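Local coordinates for ammonium transporter (Kuenenia stuttgartiensis, PDB 6EU6), which probably senses ammonium and passes the signal across the membrane, as the ammonium-transporter-type sensor module of a histidine kinase, at residues A[63-76]-A[141-155]. Residues are numbered along the deposited sequence; the frame is centred on the assembly and turned at random.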
loop_
_atom_site.group_PDB
_atom_site.type_symbol
_atom_site.label_atom_id
_atom_site.label_comp_id
_atom_site.label_asym_id
_atom_site.label_seq_id
_atom_site.Cartn_x
_atom_site.Cartn_y
_atom_site.Cartn_z
ATOM N N PHE A 63 -23.470 12.719 3.212
ATOM C CA PHE A 63 -23.993 11.460 3.634
ATOM C C PHE A 63 -25.517 11.599 3.901
ATOM O O PHE A 63 -26.287 10.686 3.587
ATOM C CB PHE A 63 -23.281 10.935 4.863
ATOM C CG PHE A 63 -23.742 9.560 5.293
ATOM C CD1 PHE A 63 -23.146 8.404 4.759
ATOM C CD2 PHE A 63 -24.786 9.393 6.225
ATOM C CE1 PHE A 63 -23.562 7.153 5.127
ATOM C CE2 PHE A 63 -25.245 8.146 6.549
ATOM C CZ PHE A 63 -24.626 7.000 6.034
ATOM N N GLY A 64 -25.936 12.709 4.504
ATOM C CA GLY A 64 -27.350 12.856 4.837
ATOM C C GLY A 64 -28.221 12.953 3.594
ATOM O O GLY A 64 -29.186 12.225 3.457
ATOM N N PHE A 65 -27.805 13.783 2.658
ATOM C CA PHE A 65 -28.518 13.911 1.396
ATOM C C PHE A 65 -28.628 12.579 0.683
ATOM O O PHE A 65 -29.645 12.298 0.032
ATOM C CB PHE A 65 -27.842 14.884 0.455
ATOM C CG PHE A 65 -28.032 16.338 0.787
ATOM C CD1 PHE A 65 -29.026 16.796 1.645
ATOM C CD2 PHE A 65 -27.227 17.283 0.177
ATOM C CE1 PHE A 65 -29.181 18.159 1.924
ATOM C CE2 PHE A 65 -27.418 18.651 0.396
ATOM C CZ PHE A 65 -28.404 19.108 1.298
ATOM N N MET A 66 -27.578 11.762 0.773
ATOM C CA MET A 66 -27.491 10.533 0.015
ATOM C C MET A 66 -28.277 9.372 0.672
ATOM O O MET A 66 -28.969 8.609 0.010
ATOM C CB MET A 66 -26.016 10.105 -0.096
ATOM C CG MET A 66 -25.813 8.899 -1.030
ATOM S SD MET A 66 -24.098 8.986 -1.697
ATOM C CE MET A 66 -24.012 7.428 -2.636
ATOM N N PHE A 67 -28.124 9.230 1.975
ATOM C CA PHE A 67 -28.626 8.057 2.678
ATOM C C PHE A 67 -29.663 8.340 3.792
ATOM O O PHE A 67 -30.224 7.372 4.345
ATOM C CB PHE A 67 -27.448 7.277 3.299
ATOM C CG PHE A 67 -26.584 6.610 2.264
ATOM C CD1 PHE A 67 -27.069 5.518 1.497
ATOM C CD2 PHE A 67 -25.323 7.074 2.015
ATOM C CE1 PHE A 67 -26.258 4.958 0.492
ATOM C CE2 PHE A 67 -24.499 6.471 1.083
ATOM C CZ PHE A 67 -24.979 5.448 0.293
ATOM N N GLY A 68 -29.876 9.615 4.131
ATOM C CA GLY A 68 -30.823 9.959 5.160
ATOM C C GLY A 68 -32.278 9.756 4.691
ATOM O O GLY A 68 -32.567 9.237 3.601
ATOM N N LYS A 69 -33.179 10.176 5.561
ATOM C CA LYS A 69 -34.541 9.800 5.434
ATOM C C LYS A 69 -35.018 10.450 4.177
ATOM O O LYS A 69 -34.832 11.644 3.934
ATOM C CB LYS A 69 -35.288 10.201 6.698
ATOM C CG LYS A 69 -36.811 10.148 6.626
ATOM C CD LYS A 69 -37.379 10.784 7.897
ATOM C CE LYS A 69 -38.858 11.081 7.801
ATOM N NZ LYS A 69 -39.704 9.849 7.746
ATOM N N SER A 70 -35.624 9.640 3.326
ATOM C CA SER A 70 -35.936 10.070 1.979
ATOM C C SER A 70 -37.152 11.004 1.915
ATOM O O SER A 70 -38.201 10.649 2.410
ATOM C CB SER A 70 -36.252 8.885 1.049
ATOM O OG SER A 70 -36.476 9.400 -0.261
ATOM N N TYR A 71 -37.011 12.136 1.241
ATOM C CA TYR A 71 -38.122 12.990 0.870
ATOM C C TYR A 71 -38.447 12.638 -0.569
ATOM O O TYR A 71 -37.710 13.024 -1.488
ATOM C CB TYR A 71 -37.719 14.444 0.966
ATOM C CG TYR A 71 -38.821 15.333 0.435
ATOM C CD1 TYR A 71 -39.961 15.618 1.218
ATOM C CD2 TYR A 71 -38.762 15.861 -0.846
ATOM C CE1 TYR A 71 -40.996 16.400 0.725
ATOM C CE2 TYR A 71 -39.776 16.674 -1.332
ATOM C CZ TYR A 71 -40.886 16.933 -0.543
ATOM O OH TYR A 71 -41.885 17.723 -1.042
ATOM N N MET A 72 -39.458 11.787 -0.740
ATOM C CA MET A 72 -40.009 11.467 -2.068
ATOM C C MET A 72 -39.077 10.731 -3.032
ATOM O O MET A 72 -39.308 10.792 -4.233
ATOM C CB MET A 72 -40.470 12.748 -2.740
ATOM C CG MET A 72 -41.405 13.538 -1.825
ATOM S SD MET A 72 -42.700 14.414 -2.693
ATOM C CE MET A 72 -41.836 15.685 -3.621
ATOM N N GLY A 73 -38.094 9.978 -2.508
ATOM C CA GLY A 73 -37.120 9.313 -3.342
ATOM C C GLY A 73 -36.203 10.264 -4.057
ATOM O O GLY A 73 -35.498 9.837 -4.945
ATOM N N LEU A 74 -36.164 11.529 -3.630
ATOM C CA LEU A 74 -35.402 12.566 -4.258
ATOM C C LEU A 74 -34.143 13.031 -3.520
ATOM O O LEU A 74 -33.186 13.460 -4.163
ATOM C CB LEU A 74 -36.280 13.823 -4.491
ATOM C CG LEU A 74 -37.400 13.623 -5.537
ATOM C CD1 LEU A 74 -38.371 14.816 -5.452
ATOM C CD2 LEU A 74 -36.853 13.505 -6.950
ATOM N N ILE A 75 -34.188 13.056 -2.205
ATOM C CA ILE A 75 -33.090 13.595 -1.411
ATOM C C ILE A 75 -33.320 13.180 0.034
ATOM O O ILE A 75 -34.471 13.031 0.504
ATOM C CB ILE A 75 -32.963 15.121 -1.524
ATOM C CG1 ILE A 75 -31.615 15.622 -0.967
ATOM C CG2 ILE A 75 -34.103 15.822 -0.740
ATOM C CD1 ILE A 75 -31.333 17.029 -1.400
ATOM N N GLY A 76 -32.220 12.920 0.717
ATOM C CA GLY A 76 -32.228 12.539 2.106
ATOM C C GLY A 76 -32.341 13.735 3.015
ATOM O O GLY A 76 -31.809 14.776 2.678
ATOM N N HIS A 141 -28.591 9.262 -3.790
ATOM C CA HIS A 141 -29.894 8.974 -3.148
ATOM C C HIS A 141 -30.822 8.280 -4.174
ATOM O O HIS A 141 -31.437 7.248 -3.885
ATOM C CB HIS A 141 -30.541 10.232 -2.635
ATOM C CG HIS A 141 -31.755 9.965 -1.817
ATOM N ND1 HIS A 141 -31.680 9.546 -0.507
ATOM C CD2 HIS A 141 -33.080 10.011 -2.131
ATOM C CE1 HIS A 141 -32.904 9.387 -0.028
ATOM N NE2 HIS A 141 -33.768 9.668 -0.990
ATOM N N TRP A 142 -30.833 8.803 -5.388
ATOM C CA TRP A 142 -31.731 8.261 -6.417
ATOM C C TRP A 142 -31.456 6.806 -6.666
ATOM O O TRP A 142 -32.401 6.020 -6.870
ATOM C CB TRP A 142 -31.642 9.056 -7.701
ATOM C CG TRP A 142 -31.975 10.484 -7.557
ATOM C CD1 TRP A 142 -32.551 11.097 -6.456
ATOM C CD2 TRP A 142 -31.734 11.517 -8.502
ATOM N NE1 TRP A 142 -32.649 12.461 -6.680
ATOM C CE2 TRP A 142 -32.171 12.720 -7.938
ATOM C CE3 TRP A 142 -31.172 11.548 -9.771
ATOM C CZ2 TRP A 142 -32.046 13.927 -8.595
ATOM C CZ3 TRP A 142 -31.084 12.726 -10.405
ATOM C CH2 TRP A 142 -31.497 13.892 -9.822
ATOM N N ALA A 143 -30.150 6.464 -6.679
ATOM C CA ALA A 143 -29.658 5.113 -7.096
ATOM C C ALA A 143 -29.532 4.167 -5.953
ATOM O O ALA A 143 -29.854 2.976 -6.043
ATOM C CB ALA A 143 -28.315 5.263 -7.829
ATOM N N TRP A 144 -29.167 4.714 -4.793
ATOM C CA TRP A 144 -28.814 3.894 -3.659
ATOM C C TRP A 144 -29.507 4.307 -2.347
ATOM O O TRP A 144 -29.104 3.853 -1.307
ATOM C CB TRP A 144 -27.281 4.043 -3.414
ATOM C CG TRP A 144 -26.367 3.356 -4.411
ATOM C CD1 TRP A 144 -26.704 2.489 -5.408
ATOM C CD2 TRP A 144 -24.953 3.498 -4.469
ATOM N NE1 TRP A 144 -25.565 2.079 -6.116
ATOM C CE2 TRP A 144 -24.481 2.668 -5.525
ATOM C CE3 TRP A 144 -24.034 4.223 -3.713
ATOM C CZ2 TRP A 144 -23.151 2.554 -5.833
ATOM C CZ3 TRP A 144 -22.690 4.104 -3.997
ATOM C CH2 TRP A 144 -22.256 3.289 -5.092
ATOM N N GLY A 145 -30.484 5.214 -2.368
ATOM C CA GLY A 145 -31.071 5.695 -1.158
ATOM C C GLY A 145 -31.891 4.664 -0.379
ATOM O O GLY A 145 -32.318 4.900 0.752
ATOM N N ASN A 146 -32.020 3.472 -0.924
ATOM C CA ASN A 146 -32.610 2.383 -0.142
ATOM C C ASN A 146 -31.657 1.722 0.832
ATOM O O ASN A 146 -32.057 0.828 1.530
ATOM C CB ASN A 146 -33.136 1.288 -1.076
ATOM C CG ASN A 146 -32.025 0.606 -1.888
ATOM O OD1 ASN A 146 -31.175 1.214 -2.477
ATOM N ND2 ASN A 146 -32.101 -0.628 -1.955
ATOM N N LEU A 147 -30.374 2.062 0.814
ATOM C CA LEU A 147 -29.370 1.082 1.335
ATOM C C LEU A 147 -29.196 1.156 2.854
ATOM O O LEU A 147 -28.845 0.192 3.480
ATOM C CB LEU A 147 -28.000 1.357 0.693
ATOM C CG LEU A 147 -26.845 0.365 0.668
ATOM C CD1 LEU A 147 -27.206 -0.864 -0.138
ATOM C CD2 LEU A 147 -25.662 1.107 0.014
ATOM N N PHE A 148 -29.340 2.329 3.437
ATOM C CA PHE A 148 -28.988 2.483 4.853
ATOM C C PHE A 148 -30.237 2.679 5.748
ATOM O O PHE A 148 -30.352 1.999 6.780
ATOM C CB PHE A 148 -28.046 3.695 5.042
ATOM C CG PHE A 148 -27.490 3.805 6.413
ATOM C CD1 PHE A 148 -26.532 2.891 6.876
ATOM C CD2 PHE A 148 -27.971 4.759 7.284
ATOM C CE1 PHE A 148 -26.027 3.005 8.170
ATOM C CE2 PHE A 148 -27.465 4.876 8.583
ATOM C CZ PHE A 148 -26.484 4.001 9.019
ATOM N N SER A 149 -31.097 3.636 5.387
ATOM C CA SER A 149 -32.223 4.106 6.226
ATOM C C SER A 149 -33.362 3.120 5.972
ATOM O O SER A 149 -33.562 2.653 4.821
ATOM C CB SER A 149 -32.652 5.538 5.878
ATOM O OG SER A 149 -31.805 6.510 6.478
ATOM N N PRO A 150 -34.124 2.792 7.041
ATOM C CA PRO A 150 -35.170 1.727 6.957
ATOM C C PRO A 150 -36.327 2.090 6.018
ATOM O O PRO A 150 -36.724 3.238 5.978
ATOM C CB PRO A 150 -35.667 1.608 8.402
ATOM C CG PRO A 150 -35.421 2.952 8.995
ATOM C CD PRO A 150 -34.165 3.495 8.339
ATOM N N ASP A 151 -36.791 1.140 5.210
ATOM C CA ASP A 151 -38.079 1.264 4.513
ATOM C C ASP A 151 -38.194 2.414 3.557
ATOM O O ASP A 151 -39.185 3.137 3.633
ATOM C CB ASP A 151 -39.223 1.406 5.530
ATOM C CG ASP A 151 -39.219 0.316 6.585
ATOM O OD1 ASP A 151 -39.184 -0.871 6.184
ATOM O OD2 ASP A 151 -39.255 0.648 7.806
ATOM N N GLN A 152 -37.229 2.596 2.644
ATOM C CA GLN A 152 -37.298 3.721 1.694
ATOM C C GLN A 152 -36.540 3.368 0.454
ATOM O O GLN A 152 -35.848 2.356 0.424
ATOM C CB GLN A 152 -36.713 4.989 2.297
ATOM C CG GLN A 152 -35.208 4.912 2.554
ATOM C CD GLN A 152 -34.682 6.200 3.112
ATOM O OE1 GLN A 152 -35.284 6.788 4.022
ATOM N NE2 GLN A 152 -33.557 6.682 2.562
ATOM N N THR A 153 -36.639 4.204 -0.560
ATOM C CA THR A 153 -35.858 4.000 -1.741
ATOM C C THR A 153 -35.673 5.293 -2.517
ATOM O O THR A 153 -36.342 6.297 -2.290
ATOM C CB THR A 153 -36.506 2.921 -2.619
ATOM O OG1 THR A 153 -35.584 2.526 -3.614
ATOM C CG2 THR A 153 -37.766 3.449 -3.316
ATOM N N GLY A 154 -34.732 5.283 -3.441
ATOM C CA GLY A 154 -34.544 6.405 -4.300
ATOM C C GLY A 154 -35.333 6.081 -5.541
ATOM O O GLY A 154 -35.546 4.891 -5.872
ATOM N N TRP A 155 -35.707 7.116 -6.277
ATOM C CA TRP A 155 -36.623 6.891 -7.386
ATOM C C TRP A 155 -36.006 6.032 -8.465
ATOM O O TRP A 155 -36.698 5.255 -9.054
ATOM C CB TRP A 155 -37.197 8.213 -7.947
ATOM C CG TRP A 155 -36.242 9.098 -8.703
ATOM C CD1 TRP A 155 -35.469 10.063 -8.189
ATOM C CD2 TRP A 155 -36.008 9.104 -10.117
ATOM N NE1 TRP A 155 -34.727 10.638 -9.186
ATOM C CE2 TRP A 155 -35.048 10.069 -10.374
ATOM C CE3 TRP A 155 -36.450 8.294 -11.179
ATOM C CZ2 TRP A 155 -34.545 10.300 -11.642
ATOM C CZ3 TRP A 155 -35.971 8.516 -12.424
ATOM C CH2 TRP A 155 -35.009 9.511 -12.651
HETATM O O HOH W 1 -30.593 4.920 2.901
#
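His141 is held at both ring nitrogens by the 63-76 segment. Its ND1 donates to Met66 O (2.9 Å), reaching that oxygen from above the carbonyl plane, 65° out of it, while NE2 shares a hydrogen bond with Ser70 OG (2.8 Å). With CG anti to the backbone N, the imidazole enters the loop, and the Ile75-Gly76 peptide lies over one face. Ser70 OG also accepts from Gly73 N, an ST motif that holds the hydroxyl at the edge of the ring, beside NE2.

Gln152 uses both ends of its amide. NE2 donates almost straight to Gly68 O (2.9 Å, 175° at the hydrogen) and also to Gly145 O, both acceptors lying near the amide plane; OE1 receives Ser70 N. Ser149 OG bonds Phe67 O in the plane of that carbonyl (2.8 Å), and the same oxygen also accepts from a water bridging to Gly145 O and Ser149 N. Farther along, Trp142 NE1 donates to Leu74 O (2.8 Å), and Trp155 N to Gly73 O.

Apolar contacts flank this network. The edge of Phe63 meets the face of Phe148 in a T-shaped stack (planes at 78°), and the extended Met66 chain brings CE to Trp144 CE3.

The arrangement joins the C-terminal ends of helices 40-67 and 121-144 of the ammonium transporter fold and the loops that follow them: side chains of His141, Trp142, Ser149 and Gln152 bond the end of helix 40-67 and the short, weakly bonded, bulged hairpin after it.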